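Local coordinates for periplasmic divalent cation tolerance protein (Synechococcus elongatus, PDB 6GDX), which belongs to the trimeric, PII-like CutA family, may bind copper and possibly serves in small-molecule carrying or signalling, with a heavy-metal tolerance role not supported, at residues S26-A31 / A123-L128; Q47-A52 / S103-A108; S69-Q74 / A78-Q83; F87-T90 / A96-Q99. All coordinates share one frame; numbering follows the deposited sequence. Where two conformers were deposited one is given.

Interaction 1: S26-A31 / A123-L128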
loop_
_atom_site.group_PDB
_atom_site.type_symbol
_atom_site.label_atom_id
_atom_site.label_comp_id
_atom_site.label_asym_id
_atom_site.label_seq_id
_atom_site.Cartn_x
_atom_site.Cartn_y
_atom_site.Cartn_z
ATOM N N SER B 26 13.303 -17.764 -4.438
ATOM C CA SER B 26 12.209 -18.354 -3.645
ATOM C C SER B 26 11.686 -17.432 -2.536
ATOM O O SER B 26 12.440 -16.590 -2.014
ATOM C CB SER B 26 12.627 -19.695 -3.051
ATOM O OG SER B 26 13.712 -19.548 -2.147
ATOM N N LEU B 27 10.408 -17.607 -2.185
ATOM C CA LEU B 27 9.839 -16.841 -1.074
ATOM C C LEU B 27 10.300 -17.413 0.232
ATOM O O LEU B 27 10.266 -18.632 0.480
ATOM C CB LEU B 27 8.296 -16.750 -1.039
ATOM C CG LEU B 27 7.692 -15.789 -2.059
ATOM C CD1 LEU B 27 6.183 -15.940 -2.131
ATOM C CD2 LEU B 27 8.052 -14.342 -1.799
ATOM N N ILE B 28 10.669 -16.510 1.116
ATOM C CA ILE B 28 11.009 -16.833 2.468
ATOM C C ILE B 28 10.217 -15.961 3.433
ATOM O O ILE B 28 9.852 -14.828 3.128
ATOM C CB ILE B 28 12.512 -16.626 2.722
ATOM C CG1 ILE B 28 12.986 -15.226 2.304
ATOM C CG2 ILE B 28 13.306 -17.736 2.044
ATOM C CD1 ILE B 28 14.256 -14.832 2.993
ATOM N N GLU B 29 9.929 -16.514 4.613
ATOM C CA GLU B 29 9.342 -15.728 5.697
ATOM C C GLU B 29 10.269 -14.622 6.084
ATOM O O GLU B 29 11.479 -14.794 6.148
ATOM C CB GLU B 29 9.168 -16.542 6.944
ATOM C CG GLU B 29 8.187 -17.661 6.817
ATOM C CD GLU B 29 7.977 -18.374 8.148
ATOM O OE1 GLU B 29 8.591 -18.030 9.196
ATOM O OE2 GLU B 29 7.149 -19.254 8.185
ATOM N N THR B 30 9.694 -13.469 6.385
ATOM C CA THR B 30 10.467 -12.306 6.809
ATOM C C THR B 30 9.771 -11.648 8.003
ATOM O O THR B 30 8.563 -11.429 7.958
ATOM C CB THR B 30 10.642 -11.257 5.668
ATOM O OG1 THR B 30 9.378 -10.849 5.143
ATOM C CG2 THR B 30 11.460 -11.827 4.529
ATOM N N ALA B 31 10.555 -11.268 8.994
ATOM C CA ALA B 31 10.051 -10.520 10.133
ATOM C C ALA B 31 10.808 -9.230 10.379
ATOM O O ALA B 31 10.355 -8.452 11.233
ATOM C CB ALA B 31 10.070 -11.380 11.373
ATOM N N ALA B 123 16.592 -13.038 -2.625
ATOM C CA ALA B 123 17.376 -12.033 -3.332
ATOM C C ALA B 123 17.015 -10.609 -2.945
ATOM O O ALA B 123 17.898 -9.773 -2.746
ATOM C CB ALA B 123 17.256 -12.209 -4.841
ATOM N N TYR B 124 15.714 -10.320 -2.847
ATOM C CA TYR B 124 15.275 -8.965 -2.521
ATOM C C TYR B 124 15.643 -8.619 -1.079
ATOM O O TYR B 124 16.146 -7.527 -0.783
ATOM C CB TYR B 124 13.785 -8.768 -2.779
ATOM C CG TYR B 124 13.373 -7.364 -2.481
ATOM C CD1 TYR B 124 13.554 -6.343 -3.379
ATOM C CD2 TYR B 124 12.774 -7.045 -1.254
ATOM C CE1 TYR B 124 13.149 -5.044 -3.048
ATOM C CE2 TYR B 124 12.415 -5.763 -0.918
ATOM C CZ TYR B 124 12.582 -4.778 -1.827
ATOM O OH TYR B 124 12.228 -3.489 -1.438
ATOM N N ARG B 125 15.356 -9.540 -0.155
ATOM C CA ARG B 125 15.703 -9.274 1.235
ATOM C C ARG B 125 17.204 -9.050 1.382
ATOM O O ARG B 125 17.622 -8.136 2.088
ATOM C CB ARG B 125 15.236 -10.378 2.177
ATOM C CG ARG B 125 15.786 -10.223 3.589
ATOM C CD ARG B 125 15.077 -11.112 4.580
ATOM N NE ARG B 125 15.668 -10.981 5.908
ATOM C CZ ARG B 125 16.734 -11.648 6.318
ATOM N NH1 ARG B 125 17.165 -11.446 7.541
ATOM N NH2 ARG B 125 17.365 -12.490 5.512
ATOM N N ASP B 126 18.016 -9.881 0.722
ATOM C CA ASP B 126 19.454 -9.700 0.796
ATOM C C ASP B 126 19.908 -8.366 0.201
ATOM O O ASP B 126 20.784 -7.720 0.769
ATOM C CB ASP B 126 20.169 -10.841 0.075
ATOM C CG ASP B 126 20.081 -12.170 0.819
ATOM O OD1 ASP B 126 19.629 -12.220 1.988
ATOM O OD2 ASP B 126 20.489 -13.192 0.219
ATOM N N TRP B 127 19.301 -7.941 -0.912
ATOM C CA TRP B 127 19.608 -6.634 -1.494
ATOM C C TRP B 127 19.288 -5.515 -0.505
ATOM O O TRP B 127 20.068 -4.590 -0.267
ATOM C CB TRP B 127 18.870 -6.422 -2.828
ATOM C CG TRP B 127 18.915 -4.986 -3.206
ATOM C CD1 TRP B 127 19.957 -4.292 -3.749
ATOM C CD2 TRP B 127 17.916 -4.009 -2.927
ATOM N NE1 TRP B 127 19.637 -2.956 -3.848
ATOM C CE2 TRP B 127 18.390 -2.759 -3.334
ATOM C CE3 TRP B 127 16.644 -4.087 -2.374
ATOM C CZ2 TRP B 127 17.629 -1.591 -3.178
ATOM C CZ3 TRP B 127 15.910 -2.938 -2.197
ATOM C CH2 TRP B 127 16.399 -1.719 -2.603
ATOM N N LEU B 128 18.105 -5.595 0.091
ATOM C CA LEU B 128 17.640 -4.541 0.976
ATOM C C LEU B 128 18.581 -4.428 2.172
ATOM O O LEU B 128 19.083 -3.329 2.487
ATOM C CB LEU B 128 16.180 -4.816 1.382
ATOM C CG LEU B 128 15.459 -3.691 2.088
ATOM C CD1 LEU B 128 13.960 -3.918 2.007
ATOM C CD2 LEU B 128 15.892 -3.580 3.530
#

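Interaction 2: Q47-A52 / S103-A108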
loop_
_atom_site.group_PDB
_atom_site.type_symbol
_atom_site.label_atom_id
_atom_site.label_comp_id
_atom_site.label_asym_id
_atom_site.label_seq_id
_atom_site.Cartn_x
_atom_site.Cartn_y
_atom_site.Cartn_z
ATOM N N GLN B 47 10.913 14.115 -3.472
ATOM C CA GLN B 47 12.137 13.686 -4.151
ATOM C C GLN B 47 13.363 13.997 -3.262
ATOM O O GLN B 47 14.264 13.189 -3.141
ATOM C CB GLN B 47 12.254 14.397 -5.504
ATOM C CG GLN B 47 11.241 13.946 -6.517
ATOM C CD GLN B 47 11.219 14.794 -7.758
ATOM O OE1 GLN B 47 11.587 15.980 -7.728
ATOM N NE2 GLN B 47 10.783 14.210 -8.870
ATOM N N GLN B 48 13.373 15.167 -2.655
ATOM C CA GLN B 48 14.480 15.565 -1.819
ATOM C C GLN B 48 14.587 14.713 -0.566
ATOM O O GLN B 48 15.700 14.300 -0.156
ATOM C CB GLN B 48 14.372 17.050 -1.496
ATOM C CG GLN B 48 14.666 17.911 -2.731
ATOM C CD GLN B 48 14.621 19.409 -2.486
ATOM O OE1 GLN B 48 14.427 19.863 -1.360
ATOM N NE2 GLN B 48 14.819 20.188 -3.551
ATOM N N LEU B 49 13.452 14.438 0.066
ATOM C CA LEU B 49 13.465 13.644 1.296
ATOM C C LEU B 49 13.867 12.211 0.990
ATOM O O LEU B 49 14.611 11.600 1.751
ATOM C CB LEU B 49 12.103 13.694 1.957
ATOM C CG LEU B 49 11.965 13.162 3.368
ATOM C CD1 LEU B 49 12.777 14.010 4.327
ATOM C CD2 LEU B 49 10.498 13.127 3.784
ATOM N N ALA B 50 13.346 11.674 -0.115
ATOM C CA ALA B 50 13.683 10.316 -0.497
ATOM C C ALA B 50 15.181 10.175 -0.749
ATOM O O ALA B 50 15.821 9.245 -0.266
ATOM C CB ALA B 50 12.906 9.922 -1.723
ATOM N N GLN B 51 15.721 11.094 -1.539
ATOM C CA GLN B 51 17.146 11.060 -1.847
ATOM C C GLN B 51 17.977 11.140 -0.573
ATOM O O GLN B 51 18.961 10.402 -0.408
ATOM C CB GLN B 51 17.478 12.228 -2.767
ATOM C CG GLN B 51 18.953 12.339 -3.110
ATOM C CD GLN B 51 19.336 11.481 -4.278
ATOM O OE1 GLN B 51 18.488 11.087 -5.086
ATOM N NE2 GLN B 51 20.627 11.196 -4.399
ATOM N N ALA B 52 17.600 12.029 0.328
ATOM C CA ALA B 52 18.354 12.227 1.547
ATOM C C ALA B 52 18.327 10.994 2.433
ATOM O O ALA B 52 19.328 10.636 3.096
ATOM C CB ALA B 52 17.865 13.467 2.294
ATOM N N SER B 103 13.284 15.460 12.314
ATOM C CA SER B 103 14.039 16.664 11.970
ATOM C C SER B 103 13.945 17.096 10.519
ATOM O O SER B 103 14.064 18.277 10.241
ATOM C CB SER B 103 15.531 16.492 12.323
ATOM O OG SER B 103 16.173 15.525 11.521
ATOM N N GLN B 104 13.791 16.152 9.597
ATOM C CA GLN B 104 13.911 16.403 8.174
ATOM C C GLN B 104 12.583 16.483 7.439
ATOM O O GLN B 104 12.524 17.088 6.365
ATOM C CB GLN B 104 14.795 15.326 7.509
ATOM C CG GLN B 104 16.194 15.230 8.100
ATOM C CD GLN B 104 16.915 16.556 8.060
ATOM O OE1 GLN B 104 16.991 17.175 7.009
ATOM N NE2 GLN B 104 17.390 17.030 9.220
ATOM N N HIS B 105 11.520 15.895 7.989
ATOM C CA HIS B 105 10.242 15.922 7.273
ATOM C C HIS B 105 9.736 17.368 7.231
ATOM O O HIS B 105 9.893 18.119 8.211
ATOM C CB HIS B 105 9.246 15.062 8.028
ATOM C CG HIS B 105 8.017 14.732 7.254
ATOM N ND1 HIS B 105 7.034 15.643 6.926
ATOM C CD2 HIS B 105 7.616 13.536 6.769
ATOM C CE1 HIS B 105 6.066 14.998 6.289
ATOM N NE2 HIS B 105 6.391 13.718 6.191
ATOM N N PRO B 106 9.105 17.791 6.126
ATOM C CA PRO B 106 8.594 19.175 6.072
ATOM C C PRO B 106 7.409 19.512 7.005
ATOM O O PRO B 106 7.166 20.664 7.290
ATOM C CB PRO B 106 8.194 19.352 4.594
ATOM C CG PRO B 106 7.961 17.974 4.114
ATOM C CD PRO B 106 8.963 17.111 4.820
ATOM N N TYR B 107 6.666 18.509 7.458
ATOM C CA TYR B 107 5.498 18.733 8.304
ATOM C C TYR B 107 5.904 18.602 9.768
ATOM O O TYR B 107 6.721 17.752 10.123
ATOM C CB TYR B 107 4.404 17.669 8.082
ATOM C CG TYR B 107 3.693 17.667 6.739
ATOM C CD1 TYR B 107 3.978 18.594 5.731
ATOM C CD2 TYR B 107 2.710 16.736 6.509
ATOM C CE1 TYR B 107 3.285 18.565 4.531
ATOM C CE2 TYR B 107 2.010 16.699 5.318
ATOM C CZ TYR B 107 2.292 17.612 4.332
ATOM O OH TYR B 107 1.590 17.546 3.140
ATOM N N ALA B 108 5.273 19.412 10.617
ATOM C CA ALA B 108 5.491 19.329 12.072
ATOM C C ALA B 108 4.950 18.040 12.675
ATOM O O ALA B 108 5.525 17.537 13.623
ATOM C CB ALA B 108 4.910 20.541 12.786
#

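Interaction 3: S69-Q74 / A78-Q83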
loop_
_atom_site.group_PDB
_atom_site.type_symbol
_atom_site.label_atom_id
_atom_site.label_comp_id
_atom_site.label_asym_id
_atom_site.label_seq_id
_atom_site.Cartn_x
_atom_site.Cartn_y
_atom_site.Cartn_z
ATOM N N SER B 69 -5.435 13.631 -0.214
ATOM C CA SER B 69 -5.723 13.275 1.180
ATOM C C SER B 69 -6.865 14.131 1.699
ATOM O O SER B 69 -6.821 15.354 1.561
ATOM C CB SER B 69 -4.513 13.579 2.021
ATOM O OG SER B 69 -3.462 12.745 1.617
ATOM N N CYS B 70 -7.856 13.466 2.281
ATOM C CA CYS B 70 -9.010 14.102 2.884
ATOM C C CYS B 70 -8.991 13.894 4.392
ATOM O O CYS B 70 -8.829 12.754 4.860
ATOM C CB CYS B 70 -10.254 13.481 2.281
ATOM S SG CYS B 70 -11.787 14.217 2.907
ATOM N N TYR B 71 -9.135 14.973 5.142
ATOM C CA TYR B 71 -9.048 14.929 6.609
ATOM C C TYR B 71 -9.662 16.216 7.112
ATOM O O TYR B 71 -9.829 17.177 6.354
ATOM C CB TYR B 71 -7.592 14.830 7.107
ATOM C CG TYR B 71 -6.650 15.854 6.568
ATOM C CD1 TYR B 71 -5.985 15.647 5.354
ATOM C CD2 TYR B 71 -6.440 17.061 7.214
ATOM C CE1 TYR B 71 -5.149 16.601 4.826
ATOM C CE2 TYR B 71 -5.592 18.018 6.681
ATOM C CZ TYR B 71 -4.948 17.790 5.488
ATOM O OH TYR B 71 -4.095 18.748 4.961
ATOM N N ARG B 72 -10.000 16.278 8.395
ATOM C CA ARG B 72 -10.553 17.497 9.000
ATOM C C ARG B 72 -9.412 18.305 9.551
ATOM O O ARG B 72 -8.550 17.782 10.263
ATOM C CB ARG B 72 -11.573 17.137 10.064
ATOM C CG ARG B 72 -12.504 18.294 10.407
ATOM C CD ARG B 72 -13.366 17.992 11.630
ATOM N NE ARG B 72 -14.423 16.993 11.332
ATOM C CZ ARG B 72 -15.591 17.319 10.693
ATOM N NH1 ARG B 72 -15.816 18.545 10.238
ATOM N NH2 ARG B 72 -16.489 16.406 10.409
ATOM N N TRP B 73 -9.429 19.597 9.260
ATOM C CA TRP B 73 -8.384 20.546 9.640
ATOM C C TRP B 73 -9.067 21.811 10.183
ATOM O O TRP B 73 -9.884 22.378 9.470
ATOM C CB TRP B 73 -7.584 20.916 8.367
ATOM C CG TRP B 73 -6.555 21.932 8.561
ATOM C CD1 TRP B 73 -6.613 23.273 8.199
ATOM C CD2 TRP B 73 -5.306 21.734 9.193
ATOM N NE1 TRP B 73 -5.470 23.891 8.585
ATOM C CE2 TRP B 73 -4.631 22.984 9.173
ATOM C CE3 TRP B 73 -4.659 20.621 9.743
ATOM C CZ2 TRP B 73 -3.344 23.152 9.706
ATOM C CZ3 TRP B 73 -3.379 20.792 10.286
ATOM C CH2 TRP B 73 -2.738 22.050 10.258
ATOM N N GLN B 74 -8.777 22.240 11.428
ATOM C CA GLN B 74 -9.405 23.443 11.994
ATOM C C GLN B 74 -10.928 23.352 11.931
ATOM O O GLN B 74 -11.610 24.352 11.821
ATOM C CB GLN B 74 -8.842 24.712 11.325
ATOM C CG GLN B 74 -7.351 24.851 11.622
ATOM C CD GLN B 74 -6.721 26.134 11.129
ATOM O OE1 GLN B 74 -7.348 26.932 10.450
ATOM N NE2 GLN B 74 -5.455 26.337 11.494
ATOM N N ALA B 78 -10.885 19.128 4.656
ATOM C CA ALA B 78 -9.899 19.531 3.657
ATOM C C ALA B 78 -9.668 18.380 2.703
ATOM O O ALA B 78 -9.776 17.206 3.081
ATOM C CB ALA B 78 -8.582 19.888 4.328
ATOM N N ARG B 79 -9.344 18.702 1.453
ATOM C CA ARG B 79 -8.822 17.696 0.525
ATOM C C ARG B 79 -7.653 18.345 -0.179
ATOM O O ARG B 79 -7.833 19.384 -0.830
ATOM C CB ARG B 79 -9.856 17.173 -0.458
ATOM C CG ARG B 79 -9.240 16.055 -1.312
ATOM C CD ARG B 79 -10.166 15.376 -2.278
ATOM N NE ARG B 79 -10.499 16.352 -3.292
ATOM C CZ ARG B 79 -11.650 17.017 -3.385
ATOM N NH1 ARG B 79 -11.814 17.904 -4.366
ATOM N NH2 ARG B 79 -12.652 16.812 -2.537
ATOM N N GLU B 80 -6.468 17.774 -0.036
ATOM C CA GLU B 80 -5.241 18.402 -0.544
ATOM C C GLU B 80 -4.467 17.391 -1.337
ATOM O O GLU B 80 -4.487 16.181 -1.046
ATOM C CB GLU B 80 -4.368 18.890 0.610
ATOM C CG GLU B 80 -5.029 19.941 1.513
ATOM C CD GLU B 80 -5.437 21.241 0.827
ATOM O OE1 GLU B 80 -4.938 21.597 -0.268
ATOM O OE2 GLU B 80 -6.295 21.939 1.416
ATOM N N THR B 81 -3.706 17.877 -2.303
ATOM C CA THR B 81 -2.754 17.012 -2.994
ATOM C C THR B 81 -1.556 16.786 -2.123
ATOM O O THR B 81 -1.064 17.690 -1.439
ATOM C CB THR B 81 -2.325 17.626 -4.324
ATOM O OG1 THR B 81 -1.799 18.925 -4.092
ATOM C CG2 THR B 81 -3.488 17.674 -5.264
ATOM N N GLU B 82 -1.087 15.553 -2.128
ATOM C CA GLU B 82 0.093 15.149 -1.365
ATOM C C GLU B 82 0.850 14.119 -2.174
ATOM O O GLU B 82 0.414 13.655 -3.233
ATOM C CB GLU B 82 -0.282 14.613 0.015
ATOM C CG GLU B 82 -0.834 15.640 0.975
ATOM C CD GLU B 82 -0.890 15.158 2.413
ATOM O OE1 GLU B 82 -1.238 13.997 2.609
ATOM O OE2 GLU B 82 -0.590 15.969 3.343
ATOM N N GLN B 83 2.028 13.774 -1.661
ATOM C CA GLN B 83 2.815 12.678 -2.207
ATOM C C GLN B 83 2.878 11.623 -1.127
ATOM O O GLN B 83 3.370 11.894 -0.017
ATOM C CB GLN B 83 4.229 13.131 -2.532
ATOM C CG GLN B 83 4.259 14.268 -3.560
ATOM C CD GLN B 83 3.954 13.811 -4.968
ATOM O OE1 GLN B 83 4.416 12.765 -5.405
ATOM N NE2 GLN B 83 3.198 14.599 -5.695
HETATM O O HOH W 1 -2.155 18.135 3.219
#

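Interaction 4: F87-T90 / A96-Q99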
loop_
_atom_site.group_PDB
_atom_site.type_symbol
_atom_site.label_atom_id
_atom_site.label_comp_id
_atom_site.label_asym_id
_atom_site.label_seq_id
_atom_site.Cartn_x
_atom_site.Cartn_y
_atom_site.Cartn_z
ATOM N N PHE B 87 8.962 4.062 2.465
ATOM C CA PHE B 87 10.377 3.842 2.747
ATOM C C PHE B 87 10.568 2.367 3.082
ATOM O O PHE B 87 9.977 1.840 4.040
ATOM C CB PHE B 87 10.847 4.661 3.957
ATOM C CG PHE B 87 10.844 6.160 3.763
ATOM C CD1 PHE B 87 9.662 6.895 3.754
ATOM C CD2 PHE B 87 12.030 6.850 3.633
ATOM C CE1 PHE B 87 9.677 8.261 3.576
ATOM C CE2 PHE B 87 12.050 8.228 3.471
ATOM C CZ PHE B 87 10.876 8.941 3.476
ATOM N N LYS B 88 11.417 1.693 2.313
ATOM C CA LYS B 88 11.751 0.279 2.544
ATOM C C LYS B 88 13.000 0.225 3.391
ATOM O O LYS B 88 14.083 0.714 2.972
ATOM C CB LYS B 88 12.053 -0.431 1.231
ATOM C CG LYS B 88 10.893 -0.829 0.408
ATOM C CD LYS B 88 10.074 0.336 -0.030
ATOM C CE LYS B 88 9.180 -0.061 -1.173
ATOM N NZ LYS B 88 8.233 1.033 -1.477
ATOM N N THR B 89 12.894 -0.372 4.567
ATOM C CA THR B 89 14.013 -0.418 5.509
ATOM C C THR B 89 13.954 -1.678 6.325
ATOM O O THR B 89 13.145 -2.570 6.085
ATOM C CB THR B 89 14.005 0.884 6.344
ATOM O OG1 THR B 89 15.247 1.041 7.000
ATOM C CG2 THR B 89 12.856 0.973 7.338
ATOM N N THR B 90 14.847 -1.764 7.294
ATOM C CA THR B 90 14.870 -2.893 8.213
ATOM C C THR B 90 14.413 -2.439 9.575
ATOM O O THR B 90 14.432 -1.266 9.921
ATOM C CB THR B 90 16.290 -3.431 8.368
ATOM O OG1 THR B 90 17.120 -2.383 8.878
ATOM C CG2 THR B 90 16.871 -3.970 7.061
ATOM N N ALA B 96 15.920 4.891 13.846
ATOM C CA ALA B 96 16.772 5.976 13.330
ATOM C C ALA B 96 16.081 6.709 12.187
ATOM O O ALA B 96 16.160 7.943 12.078
ATOM C CB ALA B 96 18.136 5.474 12.876
ATOM N N LEU B 97 15.378 5.971 11.313
ATOM C CA LEU B 97 14.657 6.610 10.228
ATOM C C LEU B 97 13.571 7.530 10.776
ATOM O O LEU B 97 13.447 8.681 10.330
ATOM C CB LEU B 97 14.079 5.561 9.272
ATOM C CG LEU B 97 13.164 6.106 8.169
ATOM C CD1 LEU B 97 13.866 7.034 7.212
ATOM C CD2 LEU B 97 12.552 4.949 7.394
ATOM N N GLN B 98 12.781 7.047 11.721
ATOM C CA GLN B 98 11.700 7.865 12.316
ATOM C C GLN B 98 12.261 9.108 13.010
ATOM O O GLN B 98 11.707 10.209 12.870
ATOM C CB GLN B 98 10.837 7.023 13.278
ATOM C CG GLN B 98 9.881 7.800 14.188
ATOM C CD GLN B 98 8.987 8.763 13.441
ATOM O OE1 GLN B 98 8.674 8.569 12.265
ATOM N NE2 GLN B 98 8.554 9.811 14.126
ATOM N N GLN B 99 13.357 8.930 13.738
ATOM C CA GLN B 99 14.003 10.047 14.438
ATOM C C GLN B 99 14.513 11.083 13.443
ATOM O O GLN B 99 14.332 12.291 13.637
ATOM C CB GLN B 99 15.166 9.541 15.290
#

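Interaction 1: S26-A31 / A123-L128
Thr30, just past the short strand 27-29, and Arg125 of helix 122-131 keep their backbones 8.2 Å apart, CA to CA, so side chains alone span the gap. The meeting is apolar and turns on one methylene. Arg125, described here in one of its two deposited conformers, leaves the helix with CG anti to its backbone N (chi1 171°) and stays extended as far as NE, which carries CD out to the strand. There CD lies 3.7 Å from the methyl CG2 of Thr30, whose side chain slides past the arginine stem in the opposite direction. Ile28 comes across that stem at about a right angle and touches with its end, CD1 being 4.1 Å from CD of Arg125. The residue types suit this task: arginine lends an aliphatic stem to the contact and takes its charge beyond it, isoleucine has a reach that ends in a methyl, and threonine offers CG2 here while its OG1 makes a weak hydrogen bond to the carbonyl of Pro117. Strand 27-29 pairs antiparallel with strand 119-121, which leads straight into this helix, and the helix in turn packs through Tyr124 and Leu128 on Lys88 of strand 76-90.

Interaction 2: Q47-A52 / S103-A108
Leu49, on helix 43-55, makes the contact with the end of helix 91-104 and the turn after it through its two methyls. Its CG stands anti to the backbone N (chi1 -169°), which carries CG out from the helix, where the methyls part to separate targets. CD1 lies 3.7 Å from the carbonyl O of Gln104 and 4.0 Å from CB of the same residue. CD2 approaches the His105 ring obliquely, 4.2 Å from its CD2, and comes within 4.4 Å of CD of Pro106. A branched leucine suits a place where one side chain must touch several residues. The two helices belong to the ferredoxin-like fold, in which they pack against the four-stranded sheet; Leu49, His105 and Pro106 all touch Val40 on one of its strands.

The polar contacts hold the turn itself. His105, the first residue to leave the helical conformation, receives the backbone N of Tyr107 at ND1 (2.9 Å), in the ring plane and nearly straight at 167°, while its NE2 is hydrogen-bonded to Thr38 OG1. With an alanine here, the Tyr107 amide and the Thr38 hydroxyl would probably lose these partners, and a gap would open beside Leu49. One residue earlier, the bent side chain of Gln104 brings NE2 to Ser103 OG at 3.0 Å.

Interaction 3: S69-Q74 / A78-Q83
Ser69 OG, in the conformer described, donates to Glu82 OE1 over a short 2.7 Å, meeting the carboxylate from above its plane, 38° out of it. Thr39 OG1 is a further partner of OE1, and OE2 is hydrogen-bonded to Tyr107 OH and receives a water that also bridges to Tyr71 OH. Glutamate suits this buried spot because its two oxygens can take several hydrogen bonds at once; an alanine in its place would probably leave Ser69, Thr39 and Tyr107 without their shared partner. The strands form the turn end of the hairpin 61-73/76-90. Ser69 and Glu80 are a hydrogen-bonded antiparallel pair, with Ser69 N to Glu80 O at 2.8 Å, and Tyr71 and Ala78 make another, with Ala78 N to Tyr71 O at 2.8 Å. Cys70 and Arg79, the non-hydrogen-bonded pair between them, approach to 4.3 Å, CA to CA. Tyr71 holds CG between its backbone N and carbonyl carbon (chi1 52°), bringing one ring face to Ala78 CB, 4.2 Å from CE2 of Tyr71; alanine is small enough to lie against it. Beyond, Trp73 CB touches Ala78 CB, while Ser69, Cys70 and Tyr71 pair with a strand of the third subunit, carrying the sheet across the interface.

Interaction 4: F87-T90 / A96-Q99
The strand-to-helix step of the second half of the ferredoxin-like fold, from strand 76-90 into helix 91-104, doubles back so that Leu97 rests on Phe87 and Thr89. The backbones come no closer than 8.5 Å, between the CA atoms of Thr89 and Leu97, a gap that a leucine can fill. Leu97 holds CG anti to its backbone N (chi1 174°), pushing both methyls toward the strand. CD2 drops between the two strand residues: it is 3.8 Å from CB of Phe87 and 4.0 Å from CG2 of Thr89. CD1 meets the ring of Phe87 obliquely, 4.0 Å from its CD2.

Phe87 and Thr89 are two apart on the strand, so both turn to the face covered by helices 43-55 and 91-104, whereas Lys88 between them turns to the other face, where it packs on Tyr124 and Leu128 of helix 122-131. The types follow from this. Phenylalanine gives the wider apolar surface of the two, touching Leu36, Thr38 and Val62 on adjoining strands as well as Leu97. Threonine presents its methyl to the leucine and can still be buried because OG1 is hydrogen-bonded to the carbonyl O of Leu58; its OG1 lies anti to the backbone N (chi1 -165°), leaving CG2 on the side of Leu97. Leu58 also packs on Leu97 itself. At the strand end, Thr90 occupies the N-cap position, where its OG1 accepts a hydrogen bond from the backbone N of Gln93 in the first turn of the same helix.

How the interactions relate
Interaction 1 closes the longest loop of the four and encloses the other three; interaction 2 lies within it, and interactions 3 and 4 follow one another inside interaction 2. Strand 76-90 joins interactions 3 and 4, whose centres are 24 Å apart, and helix 91-104 joins interactions 2 and 4, about 12 Å apart between centres and in touch through Leu49 and Phe87. Interaction 4 is buried near the middle of the ferredoxin-like core, its centre about 7 Å from that of the chain. Helix 122-131 of interaction 1 packs on Lys88 and Thr90 of the same strand, whereas interaction 3, some 35 Å from interaction 1 between centres, reaches out at the opposite end to join the trimer's third subunit.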